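Local structure of DUF416 domain-containing protein (Shewanella baltica, 2Q9R) at residues A[29-34]-A[122-127]; A[138-141]-A[147-150]. The protein is of unknown function but belongs to the helical DUF416 family and binds benzoic acid in the crystal. All coordinates share one frame; numbering follows the deposited sequence.

Contact 1: residues A[29-34]-A[122-127]; sequences QRMLPN and KLSSST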
loop_
_atom_site.group_PDB
_atom_site.type_symbol
_atom_site.label_atom_id
_atom_site.label_comp_id
_atom_site.label_asym_id
_atom_site.label_seq_id
_atom_site.Cartn_x
_atom_site.Cartn_y
_atom_site.Cartn_z
ATOM N N GLN A 29 -7.076 15.326 8.211
ATOM C CA GLN A 29 -5.698 15.711 8.114
ATOM C C GLN A 29 -4.919 14.640 7.347
ATOM O O GLN A 29 -4.110 14.962 6.536
ATOM C CB GLN A 29 -5.072 15.925 9.487
ATOM C CG GLN A 29 -3.601 16.256 9.442
ATOM C CD GLN A 29 -3.342 17.630 8.907
ATOM O OE1 GLN A 29 -3.940 18.551 9.375
ATOM N NE2 GLN A 29 -2.478 17.774 7.912
ATOM N N ARG A 30 -5.184 13.381 7.638
ATOM C CA ARG A 30 -4.480 12.273 7.032
ATOM C C ARG A 30 -4.650 12.163 5.500
ATOM O O ARG A 30 -3.758 11.696 4.809
ATOM C CB ARG A 30 -4.940 10.992 7.767
ATOM C CG ARG A 30 -4.329 9.716 7.318
ATOM C CD ARG A 30 -4.529 8.648 8.392
ATOM N NE ARG A 30 -4.311 7.310 7.904
ATOM C CZ ARG A 30 -5.261 6.482 7.458
ATOM N NH1 ARG A 30 -6.543 6.836 7.416
ATOM N NH2 ARG A 30 -4.923 5.279 7.049
HETATM N N MSE A 31 -5.782 12.628 4.989
HETATM C CA MSE A 31 -6.061 12.674 3.560
HETATM C C MSE A 31 -5.319 13.777 2.760
HETATM O O MSE A 31 -5.234 13.695 1.521
HETATM C CB MSE A 31 -7.565 12.914 3.362
HETATM C CG MSE A 31 -8.521 11.850 3.929
HETATM SE SE MSE A 31 -10.341 12.489 3.851
HETATM C CE MSE A 31 -11.049 11.487 5.251
ATOM N N LEU A 32 -4.783 14.801 3.430
ATOM C CA LEU A 32 -4.211 15.932 2.714
ATOM C C LEU A 32 -3.202 15.604 1.582
ATOM O O LEU A 32 -3.223 16.233 0.523
ATOM C CB LEU A 32 -3.587 16.908 3.710
ATOM C CG LEU A 32 -3.002 18.214 3.193
ATOM C CD1 LEU A 32 -4.079 19.026 2.402
ATOM C CD2 LEU A 32 -2.421 19.053 4.364
ATOM N N PRO A 33 -2.260 14.691 1.828
ATOM C CA PRO A 33 -1.308 14.360 0.755
ATOM C C PRO A 33 -1.942 13.965 -0.574
ATOM O O PRO A 33 -1.368 14.204 -1.638
ATOM C CB PRO A 33 -0.521 13.211 1.347
ATOM C CG PRO A 33 -0.560 13.476 2.827
ATOM C CD PRO A 33 -1.956 13.947 3.066
ATOM N N ASN A 34 -3.117 13.354 -0.518
ATOM C CA ASN A 34 -3.801 12.985 -1.714
ATOM C C ASN A 34 -4.120 14.232 -2.546
ATOM O O ASN A 34 -3.944 14.244 -3.760
ATOM C CB ASN A 34 -5.085 12.233 -1.375
ATOM C CG ASN A 34 -4.848 10.907 -0.657
ATOM O OD1 ASN A 34 -3.796 10.248 -0.789
ATOM N ND2 ASN A 34 -5.848 10.503 0.125
ATOM N N LYS A 122 -16.588 6.529 7.022
ATOM C CA LYS A 122 -16.920 5.856 5.779
ATOM C C LYS A 122 -16.277 6.511 4.561
ATOM O O LYS A 122 -15.872 5.850 3.603
ATOM C CB LYS A 122 -18.429 5.864 5.608
ATOM C CG LYS A 122 -19.160 4.961 6.629
ATOM C CD LYS A 122 -20.688 5.016 6.443
ATOM C CE LYS A 122 -21.441 4.009 7.355
ATOM N NZ LYS A 122 -22.936 4.089 7.164
ATOM N N LEU A 123 -16.178 7.831 4.573
ATOM C CA LEU A 123 -15.560 8.519 3.470
ATOM C C LEU A 123 -14.113 8.066 3.371
ATOM O O LEU A 123 -13.627 7.681 2.299
ATOM C CB LEU A 123 -15.707 10.016 3.671
ATOM C CG LEU A 123 -15.189 10.901 2.549
ATOM C CD1 LEU A 123 -15.892 12.269 2.569
ATOM C CD2 LEU A 123 -13.677 11.040 2.698
ATOM N N SER A 124 -13.443 8.011 4.524
ATOM C CA SER A 124 -12.039 7.631 4.555
ATOM C C SER A 124 -11.857 6.220 4.078
ATOM O O SER A 124 -10.972 5.985 3.258
ATOM C CB SER A 124 -11.441 7.779 5.959
ATOM O OG SER A 124 -10.041 7.511 5.942
ATOM N N SER A 125 -12.683 5.287 4.582
ATOM C CA SER A 125 -12.530 3.922 4.200
ATOM C C SER A 125 -12.945 3.670 2.747
ATOM O O SER A 125 -12.352 2.823 2.060
ATOM C CB SER A 125 -13.188 2.960 5.200
ATOM O OG SER A 125 -14.546 3.244 5.343
ATOM N N SER A 126 -13.944 4.380 2.262
ATOM C CA SER A 126 -14.341 4.190 0.869
ATOM C C SER A 126 -13.266 4.615 -0.111
ATOM O O SER A 126 -13.121 4.014 -1.169
ATOM C CB SER A 126 -15.603 4.984 0.578
ATOM O OG SER A 126 -16.607 4.552 1.472
ATOM N N THR A 127 -12.546 5.686 0.215
ATOM C CA THR A 127 -11.454 6.124 -0.629
ATOM C C THR A 127 -10.479 4.972 -0.833
ATOM O O THR A 127 -10.020 4.683 -1.955
ATOM C CB THR A 127 -10.736 7.389 -0.042
ATOM O OG1 THR A 127 -11.693 8.443 0.057
ATOM C CG2 THR A 127 -9.632 7.843 -0.940
HETATM O O HOH W 1 -7.943 9.220 6.659
#
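Selenomethionine M31 on helix 17-42 reaches across to L123 and S124 on helix 120-136, in a buried helix-helix packing at the heart of this all-helical DUF416 fold. The two short segments run in broadly the same direction, 36° apart, with their axes no closer than 11.6 Å, a wide spacing that long side chains have to bridge. M31 does most of this. Its CG stands anti to the carbonyl carbon (chi1 -61°) and the chain runs on extended, which carries SE and CE over to the other helix. There the terminal methyl CE lies 3.7 Å from L123 CD2 and 3.8 Å from S124 CB, so a single carbon touches two successive residues of the facing helix. The M31 and L123 side chains cross obliquely, and L123 presents one methyl branch, CD2, to both CE and SE. A101 of helix 92-111 touches both of these side chains.

Beside this apolar patch lies a polar one. The extended R30 chain brings its guanidinium so that S124 OG faces the edge of the group, near its plane, but NH1 and OG stay 3.9 Å apart and form no direct bond. A water fills the step, donating to S124 OG at 2.8 Å and accepting a weak bond from R30 NH1. The stronger tie is E158 of helix 153-170, which makes a salt bridge with R30 NH1 and a hydrogen bond with S124 OG, linking both helices through one carboxylate. Within helix 120-136, K122 O is gripped twice by S126, one turn further on, from opposite faces of its carbonyl plane: by S126 N, and by S126 OG at 2.6 Å, tilted 35° from that plane.

Contact 2: residues A[138-141]-A[147-150]; sequences VDLV and DFVF. With BEZ (benzoic acid), chain E.
The irregular backbone of 138-141, leading from helix 120-136 into helix 142-150, runs beside residues 147-150 of the helix it enters, with the CA atoms of L140 and F148 8.1 Å apart. Between them the side chains of V138 and L140 converge on F148. With CG anti to the backbone N (chi1 174°), F148 sets its phenyl ring between V138 and the benzoic acid. L140 crosses the F148 side chain at about a right angle, and its CD1 presses on the base of the group, only 3.3 Å from F148 CB, a tight fit, and 3.7 Å from F148 CG. V138 and F148 reach toward each other from opposite directions: V138 CG2 sits over one ring face, 4.0 Å from F148 CE2, while V138 CG1 lies near F148 CZ. The far edge of the ring is turned to benzoic acid, whose O2 lies in the ring plane at 3.6 Å from F148 CZ, a van der Waals contact. The benzoic acid is also hydrogen-bonded to H152 NE2 and S136 OG. F148 probably also helps to place that histidine, since F148 O is hydrogen-bonded to H152 ND1 and the two rings meet edge-to-face. An alanine here would remove the ring that V138 CG2 covers and that H152 meets edge-to-face, and is likely to open a gap beside the benzoic acid and leave the H152 ring less firmly oriented, held on this side by the backbone bond alone. L37 of the second subunit packs on F148 and its V41 on V138. F148, backed by V138 and L140, forms an apolar side of a benzoic acid site at the subunit interface.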
loop_
_atom_site.group_PDB
_atom_site.type_symbol
_atom_site.label_atom_id
_atom_site.label_comp_id
_atom_site.label_asym_id
_atom_site.label_seq_id
_atom_site.Cartn_x
_atom_site.Cartn_y
_atom_site.Cartn_z
ATOM N N VAL A 138 -12.381 -7.067 -10.533
ATOM C CA VAL A 138 -12.902 -8.388 -10.189
ATOM C C VAL A 138 -14.426 -8.384 -10.173
ATOM O O VAL A 138 -15.059 -7.339 -9.990
ATOM C CB VAL A 138 -12.403 -8.913 -8.809
ATOM C CG1 VAL A 138 -10.942 -9.202 -8.861
ATOM C CG2 VAL A 138 -12.734 -7.945 -7.674
ATOM N N ASP A 139 -14.992 -9.574 -10.326
ATOM C CA ASP A 139 -16.436 -9.739 -10.375
ATOM C C ASP A 139 -17.085 -9.992 -9.009
ATOM O O ASP A 139 -18.304 -10.145 -8.950
ATOM C CB ASP A 139 -16.778 -10.884 -11.343
ATOM C CG ASP A 139 -16.558 -10.504 -12.821
ATOM O OD1 ASP A 139 -16.249 -9.316 -13.135
ATOM O OD2 ASP A 139 -16.723 -11.409 -13.668
ATOM N N LEU A 140 -16.289 -9.986 -7.930
ATOM C CA LEU A 140 -16.740 -10.366 -6.580
ATOM C C LEU A 140 -17.749 -9.399 -6.023
ATOM O O LEU A 140 -17.717 -8.218 -6.340
ATOM C CB LEU A 140 -15.563 -10.407 -5.588
ATOM C CG LEU A 140 -14.374 -11.322 -5.845
ATOM C CD1 LEU A 140 -13.301 -11.084 -4.796
ATOM C CD2 LEU A 140 -14.815 -12.794 -5.870
ATOM N N VAL A 141 -18.625 -9.895 -5.157
ATOM C CA VAL A 141 -19.595 -9.052 -4.466
ATOM C C VAL A 141 -19.714 -9.428 -3.001
ATOM O O VAL A 141 -19.221 -10.456 -2.560
ATOM C CB VAL A 141 -21.010 -9.042 -5.208
ATOM C CG1 VAL A 141 -20.844 -8.545 -6.652
ATOM C CG2 VAL A 141 -21.687 -10.416 -5.212
ATOM N N ASP A 147 -13.656 -9.513 1.744
ATOM C CA ASP A 147 -12.432 -10.265 2.046
ATOM C C ASP A 147 -11.293 -9.956 1.070
ATOM O O ASP A 147 -10.121 -9.863 1.454
ATOM C CB ASP A 147 -12.668 -11.762 1.972
ATOM C CG ASP A 147 -13.633 -12.279 2.998
ATOM O OD1 ASP A 147 -13.908 -11.611 4.010
ATOM O OD2 ASP A 147 -14.100 -13.410 2.769
ATOM N N PHE A 148 -11.643 -9.847 -0.207
ATOM C CA PHE A 148 -10.663 -9.509 -1.225
ATOM C C PHE A 148 -10.054 -8.130 -0.975
ATOM O O PHE A 148 -8.840 -7.951 -1.031
ATOM C CB PHE A 148 -11.310 -9.531 -2.606
ATOM C CG PHE A 148 -10.413 -9.071 -3.692
ATOM C CD1 PHE A 148 -9.496 -9.933 -4.254
ATOM C CD2 PHE A 148 -10.487 -7.771 -4.166
ATOM C CE1 PHE A 148 -8.649 -9.499 -5.271
ATOM C CE2 PHE A 148 -9.674 -7.343 -5.191
ATOM C CZ PHE A 148 -8.736 -8.191 -5.735
ATOM N N VAL A 149 -10.895 -7.159 -0.665
ATOM C CA VAL A 149 -10.393 -5.822 -0.345
ATOM C C VAL A 149 -9.461 -5.868 0.887
ATOM O O VAL A 149 -8.364 -5.268 0.888
ATOM C CB VAL A 149 -11.559 -4.821 -0.175
ATOM C CG1 VAL A 149 -11.036 -3.448 0.230
ATOM C CG2 VAL A 149 -12.378 -4.716 -1.498
ATOM N N PHE A 150 -9.847 -6.603 1.925
ATOM C CA PHE A 150 -9.028 -6.634 3.140
ATOM C C PHE A 150 -7.751 -7.446 3.007
ATOM O O PHE A 150 -6.917 -7.411 3.912
ATOM C CB PHE A 150 -9.831 -7.073 4.378
ATOM C CG PHE A 150 -10.617 -5.954 4.994
ATOM C CD1 PHE A 150 -11.849 -5.574 4.446
ATOM C CD2 PHE A 150 -10.121 -5.240 6.082
ATOM C CE1 PHE A 150 -12.587 -4.530 4.975
ATOM C CE2 PHE A 150 -10.862 -4.172 6.617
ATOM C CZ PHE A 150 -12.103 -3.819 6.052
HETATM C C BEZ E . -5.422 -7.054 -7.099
HETATM O O1 BEZ E . -5.196 -6.149 -6.232
HETATM O O2 BEZ E . -6.283 -6.917 -8.020
HETATM C C1 BEZ E . -4.662 -8.333 -7.025
HETATM C C2 BEZ E . -5.307 -9.560 -7.314
HETATM C C3 BEZ E . -4.566 -10.737 -7.227
HETATM C C4 BEZ E . -3.219 -10.693 -6.877
HETATM C C5 BEZ E . -2.596 -9.476 -6.592
HETATM C C6 BEZ E . -3.318 -8.273 -6.676
#

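Overall arrangement
Helix 120-136 connects the two contacts: its early turns supply 122-127 to contact 1, and its end leads into the loop of contact 2. Their centres are 20 Å apart and their nearest atoms about 7 Å, without touching. Contact 1 is central, with its centre 4 Å from that of the chain, whereas contact 2 lies 23 Å out. Each is associated with a different benzoic acid. Contact 1 includes N34 of one pocket, and the M31 side chain is about 10 Å from that ligand; contact 2 touches the other ligand directly. L37, further along helix 17-42, belongs to the same pocket as N34, so this helix serves one pocket and, through the second subunit, borders the other site.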